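Long-range contacts in penicillin binding protein 2X (Streptococcus thermophilus, PDB 5U47), which probably acts as a penicillin-sensitive transpeptidase that cross-links the peptides of adjacent glycan strands when the septal cell wall is built: residues A[177-182]-A[387-392]; A[284-289]-A[414-419]; A[149-154]-A[267-272]. The protein carries 1 engineered substitution. All coordinates share one frame; numbering follows the deposited sequence.

Interaction 1. Residues A[177-182]-A[387-392]; sequences ERSLNS and GMVGES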
ATOM      1  N   GLU A 177       6.304   7.248   1.068  1.00 22.67           N
ATOM      2  CA  GLU A 177       7.027   8.535   1.067  1.00 23.44           C
ATOM      3  C   GLU A 177       7.087   9.112  -0.338  1.00 24.26           C
ATOM      4  O   GLU A 177       6.809  10.318  -0.544  1.00 25.72           O
ATOM      5  CB  GLU A 177       8.443   8.349   1.619  1.00 23.37           C
ATOM      6  CG  GLU A 177       8.496   8.094   3.118  1.00 22.60           C
ATOM      7  CD  GLU A 177       8.430   9.358   3.984  1.00 23.40           C
ATOM      8  OE1 GLU A 177       7.924  10.418   3.545  1.00 23.68           O
ATOM      9  OE2 GLU A 177       8.909   9.285   5.136  1.00 24.10           O
ATOM     10  N   ARG A 178       7.423   8.270  -1.315  0.50 25.43           N
ATOM     11  CA  ARG A 178       7.479   8.726  -2.704  0.50 26.66           C
ATOM     12  C   ARG A 178       6.079   8.914  -3.270  0.50 25.91           C
ATOM     13  O   ARG A 178       5.798   9.928  -3.897  0.50 25.04           O
ATOM     14  CB  ARG A 178       8.244   7.755  -3.592  0.50 28.41           C
ATOM     15  CG  ARG A 178       8.406   8.278  -5.017  0.50 30.67           C
ATOM     16  CD  ARG A 178       9.111   7.298  -5.934  0.50 32.76           C
ATOM     17  NE  ARG A 178       9.415   7.905  -7.226  0.50 35.63           N
ATOM     18  CZ  ARG A 178      10.095   7.305  -8.193  0.50 37.83           C
ATOM     19  NH1 ARG A 178      10.538   6.068  -8.017  0.50 37.88           N
ATOM     20  NH2 ARG A 178      10.331   7.943  -9.334  0.50 39.43           N
ATOM     21  N   SER A 179       5.196   7.945  -3.031  1.00 24.99           N
ATOM     22  CA  SER A 179       3.830   8.020  -3.578  1.00 25.95           C
ATOM     23  C   SER A 179       3.030   9.272  -3.177  1.00 25.64           C
ATOM     24  O   SER A 179       2.361   9.870  -4.013  1.00 25.28           O
ATOM     25  CB  SER A 179       3.052   6.739  -3.261  1.00 25.95           C
ATOM     26  OG  SER A 179       3.696   5.616  -3.843  1.00 27.10           O
ATOM     27  N   LEU A 180       3.121   9.664  -1.910  1.00 25.50           N
ATOM     28  CA  LEU A 180       2.372  10.823  -1.391  1.00 26.37           C
ATOM     29  C   LEU A 180       3.259  12.056  -1.237  1.00 26.66           C
ATOM     30  O   LEU A 180       2.965  12.973  -0.458  1.00 25.20           O
ATOM     31  CB  LEU A 180       1.748  10.487  -0.042  1.00 25.52           C
ATOM     32  CG  LEU A 180       0.854   9.249   0.005  1.00 27.41           C
ATOM     33  CD1 LEU A 180       0.071   9.250   1.307  1.00 27.59           C
ATOM     34  CD2 LEU A 180      -0.103   9.160  -1.157  1.00 29.36           C
ATOM     35  N   ASN A 181       4.337  12.085  -1.998  1.00 27.75           N
ATOM     36  CA  ASN A 181       5.297  13.163  -1.879  1.00 29.26           C
ATOM     37  C   ASN A 181       4.667  14.545  -2.077  1.00 30.73           C
ATOM     38  O   ASN A 181       5.063  15.483  -1.406  1.00 31.11           O
ATOM     39  CB  ASN A 181       6.429  12.973  -2.880  1.00 31.05           C
ATOM     40  CG  ASN A 181       7.688  13.661  -2.453  1.00 33.30           C
ATOM     41  OD1 ASN A 181       8.312  13.263  -1.479  1.00 29.58           O
ATOM     42  ND2 ASN A 181       8.091  14.699  -3.201  1.00 36.13           N
ATOM     43  N   SER A 182       3.683  14.661  -2.967  1.00 32.01           N
ATOM     44  CA  SER A 182       3.051  15.961  -3.218  1.00 35.05           C
ATOM     45  C   SER A 182       2.333  16.462  -1.983  1.00 33.64           C
ATOM     46  O   SER A 182       2.459  17.627  -1.637  1.00 34.57           O
ATOM     47  CB  SER A 182       2.090  15.912  -4.400  1.00 38.24           C
ATOM     48  OG  SER A 182       2.792  15.614  -5.586  1.00 43.41           O
ATOM     49  N   GLY A 387      -3.296   4.162  -4.999  1.00 20.73           N
ATOM     50  CA  GLY A 387      -2.583   5.314  -4.503  1.00 22.16           C
ATOM     51  C   GLY A 387      -1.082   5.251  -4.586  1.00 22.68           C
ATOM     52  O   GLY A 387      -0.431   6.272  -4.467  1.00 24.50           O
ATOM     53  N   MET A 388      -0.526   4.066  -4.778  1.00 23.17           N
ATOM     54  CA  MET A 388       0.919   3.942  -4.836  1.00 25.85           C
ATOM     55  C   MET A 388       1.431   4.132  -6.251  1.00 28.82           C
ATOM     56  O   MET A 388       0.728   3.802  -7.215  1.00 30.92           O
ATOM     57  CB  MET A 388       1.367   2.560  -4.368  1.00 24.65           C
ATOM     58  CG  MET A 388       1.124   2.271  -2.912  1.00 26.59           C
ATOM     59  SD  MET A 388       2.142   3.255  -1.785  1.00 27.29           S
ATOM     60  CE  MET A 388       1.746   2.468  -0.225  1.00 27.42           C
ATOM     61  N   VAL A 389       2.634   4.684  -6.390  0.50 29.78           N
ATOM     62  CA  VAL A 389       3.247   4.803  -7.713  0.50 31.62           C
ATOM     63  C   VAL A 389       4.070   3.538  -7.951  0.50 31.97           C
ATOM     64  O   VAL A 389       4.575   2.930  -7.004  0.50 31.63           O
ATOM     65  CB  VAL A 389       4.106   6.073  -7.871  0.50 33.80           C
ATOM     66  CG1 VAL A 389       3.243   7.312  -7.642  0.50 34.63           C
ATOM     67  CG2 VAL A 389       5.301   6.051  -6.938  0.50 34.06           C
ATOM     68  N   GLY A 390       4.193   3.156  -9.222  1.00 33.13           N
ATOM     69  CA  GLY A 390       4.907   1.928  -9.642  1.00 32.17           C
ATOM     70  C   GLY A 390       4.135   0.624  -9.463  1.00 31.88           C
ATOM     71  O   GLY A 390       4.725  -0.441  -9.279  1.00 32.00           O
ATOM     72  N   GLU A 391       2.813   0.693  -9.478  1.00 29.72           N
ATOM     73  CA  GLU A 391       2.013  -0.520  -9.338  1.00 28.42           C
ATOM     74  C   GLU A 391       2.020  -1.299 -10.660  1.00 28.45           C
ATOM     75  O   GLU A 391       1.934  -0.697 -11.720  1.00 28.19           O
ATOM     76  CB  GLU A 391       0.574  -0.160  -8.967  1.00 27.77           C
ATOM     77  CG  GLU A 391      -0.328  -1.361  -8.744  1.00 26.95           C
ATOM     78  CD  GLU A 391      -1.785  -1.001  -8.513  1.00 27.60           C
ATOM     79  OE1 GLU A 391      -2.187   0.170  -8.803  1.00 27.44           O
ATOM     80  OE2 GLU A 391      -2.536  -1.913  -8.076  1.00 23.66           O
ATOM     81  N   SER A 392       2.100  -2.629 -10.584  1.00 27.64           N
ATOM     82  CA  SER A 392       2.057  -3.490 -11.778  1.00 29.22           C
ATOM     83  C   SER A 392       0.603  -3.827 -12.090  1.00 28.32           C
ATOM     84  O   SER A 392      -0.272  -3.729 -11.203  1.00 27.32           O
ATOM     85  CB  SER A 392       2.862  -4.765 -11.550  1.00 29.75           C
ATOM     86  OG  SER A 392       4.213  -4.453 -11.307  1.00 29.36           O
TER
HETATM   87  O   HOH W   1       5.311   3.416  -4.384  0.60 24.78           O

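Interaction 2. Residues A[284-289]-A[414-419]; sequences NRLYEA and VTQVQM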
ATOM      1  N   ASN A 284       8.525  -4.470  -4.271  1.00 27.47           N
ATOM      2  CA  ASN A 284       7.439  -4.333  -3.298  1.00 25.94           C
ATOM      3  C   ASN A 284       6.440  -5.459  -3.529  1.00 25.32           C
ATOM      4  O   ASN A 284       5.854  -5.578  -4.614  1.00 24.72           O
ATOM      5  CB  ASN A 284       6.786  -2.955  -3.390  1.00 26.42           C
ATOM      6  CG  ASN A 284       5.808  -2.701  -2.261  1.00 27.41           C
ATOM      7  OD1 ASN A 284       4.761  -3.357  -2.177  1.00 28.40           O
ATOM      8  ND2 ASN A 284       6.139  -1.752  -1.383  1.00 26.52           N
ATOM      9  N   ARG A 285       6.245  -6.291  -2.509  1.00 25.86           N
ATOM     10  CA  ARG A 285       5.358  -7.433  -2.657  1.00 27.11           C
ATOM     11  C   ARG A 285       3.883  -7.135  -2.583  1.00 26.10           C
ATOM     12  O   ARG A 285       3.096  -8.008  -2.897  1.00 27.10           O
ATOM     13  CB  ARG A 285       5.651  -8.509  -1.631  1.00 29.48           C
ATOM     14  CG  ARG A 285       7.106  -8.861  -1.520  1.00 34.96           C
ATOM     15  CD  ARG A 285       7.291 -10.365  -1.499  1.00 38.48           C
ATOM     16  NE  ARG A 285       7.391 -10.827  -2.871  1.00 39.48           N
ATOM     17  CZ  ARG A 285       8.498 -10.758  -3.604  1.00 41.66           C
ATOM     18  NH1 ARG A 285       9.612 -10.232  -3.108  1.00 44.31           N
ATOM     19  NH2 ARG A 285       8.485 -11.211  -4.846  1.00 42.37           N
ATOM     20  N   LEU A 286       3.502  -5.934  -2.139  1.00 24.55           N
ATOM     21  CA  LEU A 286       2.095  -5.597  -2.090  1.00 24.06           C
ATOM     22  C   LEU A 286       1.564  -5.210  -3.472  1.00 23.45           C
ATOM     23  O   LEU A 286       0.472  -5.629  -3.852  1.00 23.05           O
ATOM     24  CB  LEU A 286       1.836  -4.458  -1.099  1.00 23.82           C
ATOM     25  CG  LEU A 286       0.383  -3.995  -0.948  1.00 24.07           C
ATOM     26  CD1 LEU A 286      -0.552  -5.140  -0.547  1.00 24.61           C
ATOM     27  CD2 LEU A 286       0.302  -2.869   0.042  1.00 23.71           C
ATOM     28  N   TYR A 287       2.320  -4.414  -4.221  1.00 22.64           N
ATOM     29  CA  TYR A 287       1.794  -3.909  -5.495  1.00 23.77           C
ATOM     30  C   TYR A 287       2.698  -3.919  -6.727  1.00 25.44           C
ATOM     31  O   TYR A 287       2.236  -3.537  -7.810  1.00 26.23           O
ATOM     32  CB  TYR A 287       1.250  -2.469  -5.282  1.00 23.37           C
ATOM     33  CG  TYR A 287       2.269  -1.534  -4.727  1.00 23.62           C
ATOM     34  CD1 TYR A 287       3.171  -0.884  -5.557  1.00 25.49           C
ATOM     35  CD2 TYR A 287       2.362  -1.318  -3.360  1.00 23.55           C
ATOM     36  CE1 TYR A 287       4.132  -0.020  -5.043  1.00 25.18           C
ATOM     37  CE2 TYR A 287       3.312  -0.471  -2.840  1.00 23.91           C
ATOM     38  CZ  TYR A 287       4.192   0.183  -3.698  1.00 25.00           C
ATOM     39  OH  TYR A 287       5.155   1.003  -3.178  1.00 26.09           O
ATOM     40  N   GLU A 288       3.955  -4.336  -6.588  0.50 26.11           N
ATOM     41  CA  GLU A 288       4.873  -4.374  -7.732  0.50 28.36           C
ATOM     42  C   GLU A 288       5.075  -5.772  -8.259  0.50 29.02           C
ATOM     43  O   GLU A 288       4.982  -6.003  -9.466  0.50 29.06           O
ATOM     44  CB  GLU A 288       6.232  -3.771  -7.375  0.50 29.45           C
ATOM     45  CG  GLU A 288       6.185  -2.289  -7.109  0.50 29.63           C
ATOM     46  CD  GLU A 288       7.550  -1.697  -6.854  0.50 30.78           C
ATOM     47  OE1 GLU A 288       8.476  -2.470  -6.509  0.50 30.06           O
ATOM     48  OE2 GLU A 288       7.683  -0.456  -6.994  0.50 31.06           O
ATOM     49  N   ALA A 289       5.371  -6.704  -7.357  1.00 28.22           N
ATOM     50  CA  ALA A 289       5.617  -8.096  -7.749  1.00 28.63           C
ATOM     51  C   ALA A 289       4.418  -8.717  -8.491  1.00 28.09           C
ATOM     52  O   ALA A 289       3.289  -8.579  -8.046  1.00 26.30           O
ATOM     53  CB  ALA A 289       5.926  -8.945  -6.515  1.00 28.58           C
ATOM     54  N   VAL A 414      -0.824 -11.981 -11.237  1.00 26.04           N
ATOM     55  CA  VAL A 414      -1.491 -10.980 -10.391  1.00 24.83           C
ATOM     56  C   VAL A 414      -0.504 -10.296  -9.450  1.00 23.70           C
ATOM     57  O   VAL A 414       0.649 -10.724  -9.332  1.00 23.90           O
ATOM     58  CB  VAL A 414      -2.551 -11.651  -9.483  1.00 24.65           C
ATOM     59  CG1 VAL A 414      -3.543 -12.458 -10.302  1.00 26.43           C
ATOM     60  CG2 VAL A 414      -1.908 -12.538  -8.407  1.00 24.33           C
ATOM     61  N   THR A 415      -0.965  -9.231  -8.791  1.00 22.93           N
ATOM     62  CA  THR A 415      -0.237  -8.603  -7.714  1.00 22.40           C
ATOM     63  C   THR A 415      -1.010  -8.962  -6.453  1.00 22.50           C
ATOM     64  O   THR A 415      -2.193  -9.343  -6.508  1.00 21.70           O
ATOM     65  CB  THR A 415      -0.206  -7.067  -7.810  1.00 22.84           C
ATOM     66  OG1 THR A 415      -1.546  -6.569  -7.807  1.00 21.56           O
ATOM     67  CG2 THR A 415       0.470  -6.643  -9.065  1.00 24.24           C
ATOM     68  N   GLN A 416      -0.350  -8.833  -5.308  1.00 22.59           N
ATOM     69  CA  GLN A 416      -0.985  -9.131  -4.029  1.00 21.81           C
ATOM     70  C   GLN A 416      -2.217  -8.260  -3.838  1.00 22.44           C
ATOM     71  O   GLN A 416      -3.271  -8.740  -3.383  1.00 20.66           O
ATOM     72  CB  GLN A 416      -0.010  -8.901  -2.854  1.00 22.82           C
ATOM     73  CG  GLN A 416      -0.720  -9.123  -1.508  1.00 23.98           C
ATOM     74  CD  GLN A 416       0.104  -8.882  -0.272  1.00 24.37           C
ATOM     75  OE1 GLN A 416      -0.439  -8.944   0.835  1.00 26.05           O
ATOM     76  NE2 GLN A 416       1.393  -8.572  -0.428  1.00 24.03           N
ATOM     77  N   VAL A 417      -2.092  -6.980  -4.183  1.00 20.04           N
ATOM     78  CA  VAL A 417      -3.212  -6.061  -3.984  1.00 20.19           C
ATOM     79  C   VAL A 417      -4.420  -6.415  -4.890  1.00 20.28           C
ATOM     80  O   VAL A 417      -5.554  -6.187  -4.493  1.00 20.09           O
ATOM     81  CB  VAL A 417      -2.768  -4.594  -4.037  1.00 20.31           C
ATOM     82  CG1 VAL A 417      -2.355  -4.202  -5.459  1.00 20.78           C
ATOM     83  CG2 VAL A 417      -3.848  -3.680  -3.468  1.00 20.38           C
ATOM     84  N   GLN A 418      -4.184  -6.990  -6.076  1.00 20.47           N
ATOM     85  CA  GLN A 418      -5.302  -7.482  -6.921  1.00 21.51           C
ATOM     86  C   GLN A 418      -6.028  -8.649  -6.230  1.00 22.13           C
ATOM     87  O   GLN A 418      -7.266  -8.738  -6.244  1.00 21.33           O
ATOM     88  CB  GLN A 418      -4.817  -7.891  -8.302  1.00 20.96           C
ATOM     89  CG  GLN A 418      -4.466  -6.713  -9.186  1.00 21.89           C
ATOM     90  CD  GLN A 418      -3.902  -7.133 -10.517  1.00 23.53           C
ATOM     91  OE1 GLN A 418      -3.126  -8.093 -10.594  1.00 25.02           O
ATOM     92  NE2 GLN A 418      -4.254  -6.396 -11.572  1.00 23.07           N
ATOM     93  N   MET A 419      -5.255  -9.532  -5.592  1.00 21.90           N
ATOM     94  CA  MET A 419      -5.864 -10.621  -4.854  1.00 21.80           C
ATOM     95  C   MET A 419      -6.684 -10.088  -3.684  1.00 21.56           C
ATOM     96  O   MET A 419      -7.795 -10.542  -3.449  1.00 20.78           O
ATOM     97  CB  MET A 419      -4.814 -11.628  -4.362  1.00 23.12           C
ATOM     98  CG  MET A 419      -4.105 -12.379  -5.492  1.00 24.20           C
ATOM     99  SD  MET A 419      -5.220 -13.312  -6.571  1.00 26.76           S
ATOM    100  CE  MET A 419      -5.904 -14.525  -5.451  1.00 26.88           C
TER
HETATM  101  O   HOH W   2       2.335  -7.919  -5.512  1.00 27.27           O

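Interaction 3. Residues A[149-154]-A[267-272]; sequences FASEFL and YNSDTL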
ATOM      1  N   PHE A 149       9.381  -2.051  10.741  1.00 21.58           N
ATOM      2  CA  PHE A 149       7.939  -1.892  10.868  1.00 20.98           C
ATOM      3  C   PHE A 149       7.407  -1.398   9.538  1.00 19.72           C
ATOM      4  O   PHE A 149       7.667  -0.256   9.155  1.00 19.14           O
ATOM      5  CB  PHE A 149       7.693  -0.846  11.986  1.00 21.97           C
ATOM      6  CG  PHE A 149       6.247  -0.473  12.225  1.00 21.96           C
ATOM      7  CD1 PHE A 149       5.582   0.395  11.377  1.00 23.30           C
ATOM      8  CD2 PHE A 149       5.584  -0.929  13.357  1.00 24.16           C
ATOM      9  CE1 PHE A 149       4.256   0.748  11.612  1.00 23.84           C
ATOM     10  CE2 PHE A 149       4.272  -0.570  13.614  1.00 23.46           C
ATOM     11  CZ  PHE A 149       3.613   0.283  12.745  1.00 24.23           C
ATOM     12  N   ALA A 150       6.676  -2.260   8.826  1.00 19.62           N
ATOM     13  CA  ALA A 150       6.100  -1.932   7.494  1.00 18.91           C
ATOM     14  C   ALA A 150       7.073  -1.127   6.664  1.00 19.42           C
ATOM     15  O   ALA A 150       6.696  -0.160   5.997  1.00 19.55           O
ATOM     16  CB  ALA A 150       4.829  -1.152   7.678  1.00 19.17           C
ATOM     17  N   SER A 151       8.323  -1.549   6.669  1.00 19.94           N
ATOM     18  CA  SER A 151       9.374  -0.745   6.053  1.00 21.47           C
ATOM     19  C   SER A 151       9.207  -0.516   4.566  1.00 21.98           C
ATOM     20  O   SER A 151       9.261   0.637   4.096  1.00 21.23           O
ATOM     21  CB  SER A 151      10.749  -1.328   6.386  1.00 21.78           C
ATOM     22  OG  SER A 151      10.990  -1.205   7.777  1.00 21.38           O
ATOM     23  N   GLU A 152       8.997  -1.593   3.821  1.00 21.76           N
ATOM     24  CA  GLU A 152       8.774  -1.452   2.386  1.00 23.35           C
ATOM     25  C   GLU A 152       7.512  -0.622   2.074  1.00 22.71           C
ATOM     26  O   GLU A 152       7.499   0.158   1.132  1.00 24.81           O
ATOM     27  CB  GLU A 152       8.758  -2.819   1.682  1.00 22.47           C
ATOM     28  CG  GLU A 152      10.144  -3.459   1.596  1.00 22.72           C
ATOM     29  CD  GLU A 152      10.683  -4.054   2.892  1.00 23.39           C
ATOM     30  OE1 GLU A 152       9.957  -4.171   3.945  1.00 22.72           O
ATOM     31  OE2 GLU A 152      11.874  -4.429   2.847  1.00 24.96           O
ATOM     32  N   PHE A 153       6.473  -0.779   2.882  1.00 21.63           N
ATOM     33  CA  PHE A 153       5.258   0.022   2.683  1.00 21.71           C
ATOM     34  C   PHE A 153       5.524   1.539   2.862  1.00 21.37           C
ATOM     35  O   PHE A 153       5.140   2.359   2.001  1.00 19.92           O
ATOM     36  CB  PHE A 153       4.186  -0.461   3.633  1.00 22.15           C
ATOM     37  CG  PHE A 153       2.998   0.449   3.729  1.00 22.93           C
ATOM     38  CD1 PHE A 153       2.017   0.439   2.747  1.00 23.71           C
ATOM     39  CD2 PHE A 153       2.859   1.303   4.814  1.00 23.07           C
ATOM     40  CE1 PHE A 153       0.912   1.276   2.852  1.00 25.20           C
ATOM     41  CE2 PHE A 153       1.745   2.136   4.934  1.00 24.28           C
ATOM     42  CZ  PHE A 153       0.777   2.118   3.947  1.00 25.30           C
ATOM     43  N   LEU A 154       6.182   1.892   3.963  1.00 20.37           N
ATOM     44  CA  LEU A 154       6.476   3.299   4.262  1.00 22.20           C
ATOM     45  C   LEU A 154       7.436   3.924   3.276  1.00 21.30           C
ATOM     46  O   LEU A 154       7.245   5.054   2.858  1.00 22.06           O
ATOM     47  CB  LEU A 154       7.057   3.448   5.671  1.00 22.36           C
ATOM     48  CG  LEU A 154       6.133   3.118   6.832  1.00 23.17           C
ATOM     49  CD1 LEU A 154       6.909   3.141   8.139  1.00 24.35           C
ATOM     50  CD2 LEU A 154       4.963   4.081   6.876  1.00 24.23           C
ATOM     51  N   TYR A 267      13.958  -4.499   6.150  1.00 24.86           N
ATOM     52  CA  TYR A 267      15.024  -3.689   6.730  1.00 25.39           C
ATOM     53  C   TYR A 267      14.488  -2.779   7.838  1.00 24.14           C
ATOM     54  O   TYR A 267      13.270  -2.541   7.949  1.00 23.57           O
ATOM     55  CB  TYR A 267      15.706  -2.825   5.644  1.00 25.66           C
ATOM     56  CG  TYR A 267      14.822  -1.767   4.997  1.00 24.36           C
ATOM     57  CD1 TYR A 267      13.999  -2.078   3.922  1.00 24.81           C
ATOM     58  CD2 TYR A 267      14.834  -0.441   5.443  1.00 25.25           C
ATOM     59  CE1 TYR A 267      13.187  -1.109   3.323  1.00 23.45           C
ATOM     60  CE2 TYR A 267      14.047   0.531   4.851  1.00 23.82           C
ATOM     61  CZ  TYR A 267      13.224   0.189   3.778  1.00 24.22           C
ATOM     62  OH  TYR A 267      12.431   1.148   3.180  1.00 23.51           O
ATOM     63  N   ASN A 268      15.403  -2.271   8.651  1.00 24.58           N
ATOM     64  CA  ASN A 268      15.057  -1.283   9.686  1.00 24.50           C
ATOM     65  C   ASN A 268      14.930   0.067   8.988  1.00 24.44           C
ATOM     66  O   ASN A 268      15.910   0.566   8.413  1.00 24.97           O
ATOM     67  CB  ASN A 268      16.126  -1.244  10.763  1.00 26.27           C
ATOM     68  CG  ASN A 268      15.780  -0.296  11.898  1.00 27.48           C
ATOM     69  OD1 ASN A 268      15.406   0.865  11.673  1.00 26.22           O
ATOM     70  ND2 ASN A 268      15.902  -0.789  13.128  1.00 29.19           N
ATOM     71  N   SER A 269      13.736   0.664   9.027  1.00 24.03           N
ATOM     72  CA  SER A 269      13.497   1.952   8.341  1.00 24.10           C
ATOM     73  C   SER A 269      14.310   3.142   8.843  1.00 26.33           C
ATOM     74  O   SER A 269      14.589   4.082   8.064  1.00 27.88           O
ATOM     75  CB  SER A 269      12.004   2.321   8.377  1.00 24.95           C
ATOM     76  OG  SER A 269      11.243   1.438   7.576  1.00 23.48           O
ATOM     77  N   ASP A 270      14.683   3.123  10.118  1.00 27.47           N
ATOM     78  CA  ASP A 270      15.417   4.236  10.708  1.00 30.38           C
ATOM     79  C   ASP A 270      16.916   4.146  10.400  1.00 32.61           C
ATOM     80  O   ASP A 270      17.537   5.153  10.174  1.00 36.38           O
ATOM     81  CB  ASP A 270      15.206   4.270  12.223  1.00 30.72           C
ATOM     82  CG  ASP A 270      15.467   5.665  12.840  1.00 32.90           C
ATOM     83  OD1 ASP A 270      14.979   6.698  12.306  1.00 30.53           O
ATOM     84  OD2 ASP A 270      16.126   5.729  13.892  1.00 35.94           O
ATOM     85  N   THR A 271      17.469   2.938  10.371  1.00 33.74           N
ATOM     86  CA  THR A 271      18.912   2.728  10.157  1.00 36.52           C
ATOM     87  C   THR A 271      19.328   2.113   8.809  1.00 36.21           C
ATOM     88  O   THR A 271      20.511   2.088   8.486  1.00 34.20           O
ATOM     89  CB  THR A 271      19.464   1.797  11.245  1.00 37.43           C
ATOM     90  OG1 THR A 271      18.989   0.467  11.032  1.00 37.73           O
ATOM     91  CG2 THR A 271      19.037   2.272  12.624  1.00 38.96           C
ATOM     92  N   LEU A 272      18.353   1.617   8.053  1.00 34.30           N
ATOM     93  CA  LEU A 272      18.564   0.941   6.758  1.00 35.61           C
ATOM     94  C   LEU A 272      19.235  -0.426   6.875  1.00 35.60           C
ATOM     95  O   LEU A 272      19.506  -1.070   5.864  1.00 35.91           O
ATOM     96  CB  LEU A 272      19.309   1.823   5.751  1.00 37.10           C
ATOM     97  CG  LEU A 272      18.647   3.170   5.447  1.00 36.93           C
ATOM     98  CD1 LEU A 272      19.467   3.939   4.422  1.00 37.81           C
ATOM     99  CD2 LEU A 272      17.228   2.975   4.943  1.00 35.56           C
TER
HETATM  100  O   HOH W   3      11.560   2.713   5.180  1.00 26.70           O

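Interaction 1. Residues A[177-182]-A[387-392]
Ser-179, the last residue of helix 175-179, lies opposite Met-388 in the irregular loop 387-392, their CA atoms 5.2 Å apart. The hydroxyl of Ser-179 carries the contact. Its OG stands anti to the carbonyl carbon (chi1 -61°) and accepts the backbone N-H of Val-389, with N to OG at 2.9 Å and a nearly straight angle of 168° at the hydrogen. The same OG is hydrogen-bonded back to Gly-175 O, one turn earlier, and accepts a hydrogen bond from a water whose O lies 2.8 Å from Ser-179 OG, so three bonds grip a buried oxygen. That water also donates to Val-389 O, which ties both backbone polar atoms of Val-389 to one serine. The junction joins the dimerisation-domain part of the chain, here a helix end, to a loop of the transpeptidase family region that follows helix 368-377. On the Met-388 side, the chain bends at chi2 (-68°) and sets SD 3.5 Å from Ser-179 OG. Gly-387 has a positive phi that suits glycine, since a CB would jam against the preceding carbonyl O, and its O lies 3.7 Å from Ser-179 CB while accepting from Gln-611 of helix 602-611. Towards solvent, the side chains of Arg-178 and Val-389 cross at about a right angle, CD of the first nearest CG2 of the second, but both residues have second conformers, which makes this looser touch doubtful.

Interaction 2. Residues A[284-289]-A[414-419]
Gln-416 holds CG anti to its backbone N (chi1 176°) and CD fully extended, a shape that carries the amide past Leu-286 to Arg-285 O. NE2 donates to that oxygen at 3.1 Å; Arg-285 O lies in the amide plane of Gln-416, whereas the donor sits above the plane of the accepting carbonyl. At the other end of the amide, OE1 is hydrogen-bonded to Thr-249 OG1. Leu-286 crosses the glutamine obliquely and rests CD1 3.8 Å from Gln-416 CD. Next after Gln-416, Val-417 N donates to Leu-286 O at 2.9 Å, and Val-417 CG1 packs 4.0 Å from Tyr-287 CB. A water accepts from Gln-416 N and donates to Arg-285 O and Ala-289 O, bridging the two backbones. Thr-415 and Gln-418 close a capping box: Gln-418 N reaches Thr-415 OG1 at 3.2 Å, and Thr-415 N reaches Gln-418 OE1 at 3.0 Å. The first N-H groups of helix 416-427 are thus satisfied by water, loop carbonyl and cap. This is a capped helix N-terminus docked on the loop that leads to helix 297-308, around whose start the sequence is consistent with the SxxK motif of penicillin-binding transpeptidases.

Interaction 3. Residues A[149-154]-A[267-272]
Ser-151 meets Tyr-267 and Ser-269 in a buried, mainly polar contact that joins the short helix 151-154, in the dimerisation family region, to the loop following strand 258-264 of the transpeptidase region. OG of Ser-151, anti to its carbonyl carbon (chi1 -66°), donates to Tyr-267 O at 2.6 Å, while Ser-269 OG lies 2.7 Å from the same hydroxyl. The CB of Ser-151 stands over the centre of the Tyr-267 ring as a CH-pi contact, 3.9 Å from the centroid and 10° off the ring normal. Glu-152 comes in at the rim instead: OE2 lies near the ring plane, 3.3 Å from Tyr-267 CD1, with the carboxylate turned 77° against the ring; OE2 is also hydrogen-bonded to Tyr-280 OH. A water accepts from both Tyr-267 OH and Ser-269 OG, each at 2.7 Å, and donates a longer bond to Ser-151 O. In the loop itself, Asn-268 OD1 accepts from Asp-270 N, an Asx turn, and from Thr-271 N, which extends it to an Asx motif and shapes the chain after Ser-269. Face, rim and hydroxyl of Tyr-267 are each engaged, which should restrain its rotation, and the carboxylate beside the ring hydrogens is consistent with a weak electrostatic attraction.

All three contacts are mostly buried, though interaction 1 reaches the surface at Arg-178. Interactions 1 and 3 both join the dimerisation family region to the transpeptidase region and each turns on a serine hydroxyl; interaction 2 lies within the transpeptidase region and relies on backbone carbonyls, a glutamine amide and helix capping. Each contains a bridging water. They are continuous: Ser-392 bonds through N and OG to Tyr-287 O and Glu-288 O, linking 387-392 to 284-289, while Glu-177 N bonds to Leu-154 O and Met-388 CE packs on Phe-153, linking interaction 1 to interaction 3. Interactions 2 and 3 merely touch, where Asn-284 ND2 approaches Glu-152 O.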